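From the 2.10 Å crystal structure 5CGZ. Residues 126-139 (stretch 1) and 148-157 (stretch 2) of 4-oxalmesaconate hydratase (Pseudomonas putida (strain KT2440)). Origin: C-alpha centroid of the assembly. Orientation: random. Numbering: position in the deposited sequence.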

# COMPACT_ATOMS: atom_id res chain seq x y z
N ALA A 126 -19.07 -12.20 -3.45
CA ALA A 126 -19.94 -11.78 -4.55
C ALA A 126 -19.14 -11.11 -5.66
O ALA A 126 -19.35 -11.38 -6.85
CB ALA A 126 -21.03 -10.84 -4.04
N MET A 127 -18.21 -10.23 -5.28
CA MET A 127 -17.42 -9.54 -6.29
C MET A 127 -16.45 -10.50 -6.99
O MET A 127 -16.22 -10.39 -8.20
CB MET A 127 -16.67 -8.35 -5.68
CG MET A 127 -15.67 -7.68 -6.64
SD MET A 127 -16.38 -7.06 -8.19
CE MET A 127 -16.56 -5.30 -7.85
N HIS A 128 -15.88 -11.45 -6.25
CA HIS A 128 -15.00 -12.45 -6.86
C HIS A 128 -15.77 -13.33 -7.85
O HIS A 128 -15.25 -13.66 -8.92
CB HIS A 128 -14.32 -13.31 -5.79
CG HIS A 128 -13.07 -12.70 -5.26
ND1 HIS A 128 -12.82 -12.57 -3.91
CD2 HIS A 128 -12.00 -12.17 -5.89
CE1 HIS A 128 -11.65 -11.98 -3.73
NE2 HIS A 128 -11.13 -11.73 -4.92
N LEU A 129 -17.00 -13.70 -7.49
CA LEU A 129 -17.88 -14.42 -8.42
C LEU A 129 -18.14 -13.60 -9.67
O LEU A 129 -18.01 -14.09 -10.79
CB LEU A 129 -19.21 -14.77 -7.75
CG LEU A 129 -19.17 -16.02 -6.88
CD1 LEU A 129 -20.44 -16.13 -6.04
CD2 LEU A 129 -19.00 -17.25 -7.78
N ALA A 130 -18.50 -12.33 -9.47
CA ALA A 130 -18.79 -11.43 -10.57
C ALA A 130 -17.59 -11.33 -11.51
O ALA A 130 -17.74 -11.40 -12.73
CB ALA A 130 -19.17 -10.04 -10.04
N GLN A 131 -16.39 -11.18 -10.95
CA GLN A 131 -15.21 -11.01 -11.78
C GLN A 131 -14.80 -12.29 -12.48
O GLN A 131 -14.49 -12.27 -13.68
CB GLN A 131 -14.04 -10.46 -10.96
CG GLN A 131 -14.21 -8.99 -10.62
CD GLN A 131 -12.98 -8.39 -9.97
OE1 GLN A 131 -11.85 -8.78 -10.27
NE2 GLN A 131 -13.19 -7.43 -9.08
N GLU A 132 -14.79 -13.41 -11.76
CA GLU A 132 -14.35 -14.64 -12.39
C GLU A 132 -15.38 -15.11 -13.43
O GLU A 132 -15.00 -15.57 -14.50
CB GLU A 132 -14.09 -15.76 -11.35
CG GLU A 132 -13.33 -16.93 -12.02
CD GLU A 132 -12.93 -18.03 -11.06
OE1 GLU A 132 -13.44 -18.07 -9.92
OE2 GLU A 132 -12.08 -18.88 -11.45
N ALA A 133 -16.68 -14.96 -13.13
CA ALA A 133 -17.71 -15.35 -14.11
C ALA A 133 -17.58 -14.53 -15.40
O ALA A 133 -17.79 -15.05 -16.50
CB ALA A 133 -19.11 -15.19 -13.52
N ARG A 134 -17.25 -13.26 -15.24
CA ARG A 134 -17.01 -12.38 -16.38
C ARG A 134 -15.90 -12.93 -17.28
O ARG A 134 -16.02 -12.95 -18.51
CB ARG A 134 -16.64 -10.98 -15.88
CG ARG A 134 -16.29 -9.95 -16.94
CD ARG A 134 -16.02 -8.62 -16.22
NE ARG A 134 -15.38 -7.61 -17.05
CZ ARG A 134 -14.08 -7.60 -17.37
NH1 ARG A 134 -13.27 -8.57 -16.96
NH2 ARG A 134 -13.61 -6.62 -18.12
N ILE A 135 -14.81 -13.38 -16.66
CA ILE A 135 -13.68 -13.92 -17.42
C ILE A 135 -14.05 -15.26 -18.08
O ILE A 135 -13.69 -15.50 -19.24
CB ILE A 135 -12.44 -14.09 -16.52
CG1 ILE A 135 -11.94 -12.71 -16.05
CG2 ILE A 135 -11.34 -14.85 -17.27
CD1 ILE A 135 -10.95 -12.76 -14.90
N ILE A 136 -14.75 -16.13 -17.36
CA ILE A 136 -15.22 -17.39 -17.96
C ILE A 136 -16.04 -17.09 -19.22
O ILE A 136 -15.87 -17.73 -20.26
CB ILE A 136 -16.09 -18.22 -16.99
CG1 ILE A 136 -15.31 -18.55 -15.71
CG2 ILE A 136 -16.61 -19.51 -17.68
CD1 ILE A 136 -13.98 -19.22 -15.96
N ALA A 137 -16.91 -16.08 -19.12
CA ALA A 137 -17.79 -15.70 -20.23
C ALA A 137 -17.02 -15.11 -21.42
O ALA A 137 -17.55 -15.03 -22.54
CB ALA A 137 -18.85 -14.73 -19.74
N GLN A 138 -15.78 -14.69 -21.18
CA GLN A 138 -14.90 -14.24 -22.26
C GLN A 138 -14.28 -15.39 -23.06
O GLN A 138 -13.79 -15.18 -24.17
CB GLN A 138 -13.77 -13.38 -21.69
CG GLN A 138 -14.17 -12.04 -21.08
CD GLN A 138 -12.98 -11.33 -20.46
OE1 GLN A 138 -12.05 -11.99 -19.97
NE2 GLN A 138 -12.98 -10.00 -20.47
N ALA A 139 -14.28 -16.59 -22.49
CA ALA A 139 -13.49 -17.69 -23.06
C ALA A 139 -14.20 -18.38 -24.22
O ALA A 139 -15.31 -18.88 -24.08
CB ALA A 139 -13.15 -18.71 -21.98
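Stretch 2 (148-157) IVGAPPVYAF

A strand that follows a helix in sequence commonly runs back along it, and the contact between residues 126-139 and 148-157 of this hydratase illustrates how such a return is secured. Stretch 1 is helical through most of its length. Stretch 2 begins as an extended but irregular loop, interrupted at G150 (phi/psi -85/-126°), and becomes a strand from V154. The helix and strand axes run nearly antiparallel, at 172°, and approach to 10.3 Å. The register follows from this reversal: V149 lies by Q138, with CA atoms 4.7 Å apart, V154 by Q131 and A156 by M127, where the CA separations widen to 7.7 and 7.8 Å.

Polar contacts hold the loop, and each uses a main-chain carbonyl as acceptor. Near the end of the helix, V149 N donates to A137 O at 3.0 Å in an almost linear bond (178°). The next residue, Q138, reaches out with its side chain, NE2 donating to G150 O at 2.8 Å. One turn earlier, R134 extends with chi1 to chi3 all t, so that a side chain leaving the helix sideways brings its guanidinium to the loop. There R134 NE and NH2 share one acceptor, P152 O, at 2.8 and 3.0 Å respectively; the oxygen lies near the guanidinium plane, at its edge.

Apolar packing takes over along the strand. V154 points toward the helix, its CG2 3.4 Å from R134 CD and its CG1 3.8 Å from M127 CE. The same methionine methyl, M127 CE, lies 3.9 Å from A156 CB, while the CA-to-CB bond of Y155 points away. At the start of stretch 2, A137 CB meets V149 CG2 at 3.7 Å. Two methyl groups also make van der Waals contact with backbone carbonyl oxygens: M127 CE lies 3.5 Å from Y155 O, and I148 CD1 comes within 3.7 Å of Q138 O.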

# COMPACT_ATOMS: atom_id res chain seq x y z
N ILE A 148 -19.24 -14.58 -27.14
CA ILE A 148 -18.48 -14.32 -25.93
C ILE A 148 -18.73 -12.91 -25.41
O ILE A 148 -19.23 -12.04 -26.13
CB ILE A 148 -16.96 -14.50 -26.13
CG1 ILE A 148 -16.40 -13.41 -27.05
CG2 ILE A 148 -16.65 -15.89 -26.68
CD1 ILE A 148 -14.91 -13.52 -27.29
N VAL A 149 -18.39 -12.69 -24.15
CA VAL A 149 -18.42 -11.38 -23.53
C VAL A 149 -17.14 -10.61 -23.89
O VAL A 149 -16.09 -11.22 -24.09
CB VAL A 149 -18.59 -11.52 -22.00
CG1 VAL A 149 -18.02 -10.32 -21.27
CG2 VAL A 149 -20.06 -11.75 -21.66
N GLY A 150 -17.24 -9.28 -23.98
CA GLY A 150 -16.07 -8.45 -24.24
C GLY A 150 -15.34 -8.11 -22.94
O GLY A 150 -15.00 -9.00 -22.17
N ALA A 151 -15.13 -6.82 -22.69
CA ALA A 151 -14.44 -6.38 -21.47
C ALA A 151 -15.21 -5.26 -20.78
O ALA A 151 -14.72 -4.14 -20.69
CB ALA A 151 -13.01 -5.93 -21.79
N PRO A 152 -16.43 -5.56 -20.31
CA PRO A 152 -17.19 -4.51 -19.62
C PRO A 152 -16.47 -4.06 -18.36
O PRO A 152 -15.98 -4.91 -17.61
CB PRO A 152 -18.53 -5.19 -19.28
CG PRO A 152 -18.19 -6.67 -19.25
CD PRO A 152 -17.13 -6.86 -20.30
N PRO A 153 -16.36 -2.75 -18.14
CA PRO A 153 -15.82 -2.23 -16.88
C PRO A 153 -16.54 -2.84 -15.68
O PRO A 153 -17.74 -3.12 -15.73
CB PRO A 153 -16.08 -0.72 -16.97
CG PRO A 153 -16.07 -0.44 -18.46
CD PRO A 153 -16.69 -1.68 -19.10
N VAL A 154 -15.79 -3.08 -14.61
CA VAL A 154 -16.36 -3.57 -13.36
C VAL A 154 -16.09 -2.52 -12.27
O VAL A 154 -15.00 -1.96 -12.20
CB VAL A 154 -15.75 -4.92 -12.96
CG1 VAL A 154 -16.32 -5.40 -11.62
CG2 VAL A 154 -15.97 -5.97 -14.06
N TYR A 155 -17.09 -2.25 -11.44
CA TYR A 155 -16.95 -1.27 -10.37
C TYR A 155 -17.41 -1.84 -9.05
O TYR A 155 -18.39 -2.58 -9.01
CB TYR A 155 -17.78 -0.01 -10.64
CG TYR A 155 -17.53 0.70 -11.95
CD1 TYR A 155 -18.22 0.33 -13.10
CD2 TYR A 155 -16.64 1.78 -12.03
CE1 TYR A 155 -18.01 0.99 -14.31
CE2 TYR A 155 -16.43 2.45 -13.23
CZ TYR A 155 -17.13 2.05 -14.37
OH TYR A 155 -16.95 2.70 -15.57
N ALA A 156 -16.74 -1.46 -7.97
CA ALA A 156 -17.23 -1.76 -6.63
C ALA A 156 -18.03 -0.56 -6.15
O ALA A 156 -17.50 0.56 -6.12
CB ALA A 156 -16.08 -2.06 -5.68
N PHE A 157 -19.30 -0.77 -5.81
CA PHE A 157 -20.09 0.32 -5.24
C PHE A 157 -19.73 0.46 -3.75
O PHE A 157 -18.93 -0.32 -3.22
CB PHE A 157 -21.61 0.11 -5.46
CG PHE A 157 -22.10 -1.30 -5.23
CD1 PHE A 157 -21.76 -2.00 -4.08
CD2 PHE A 157 -22.95 -1.91 -6.16
CE1 PHE A 157 -22.24 -3.31 -3.87
CE2 PHE A 157 -23.43 -3.19 -5.96
CZ PHE A 157 -23.08 -3.90 -4.82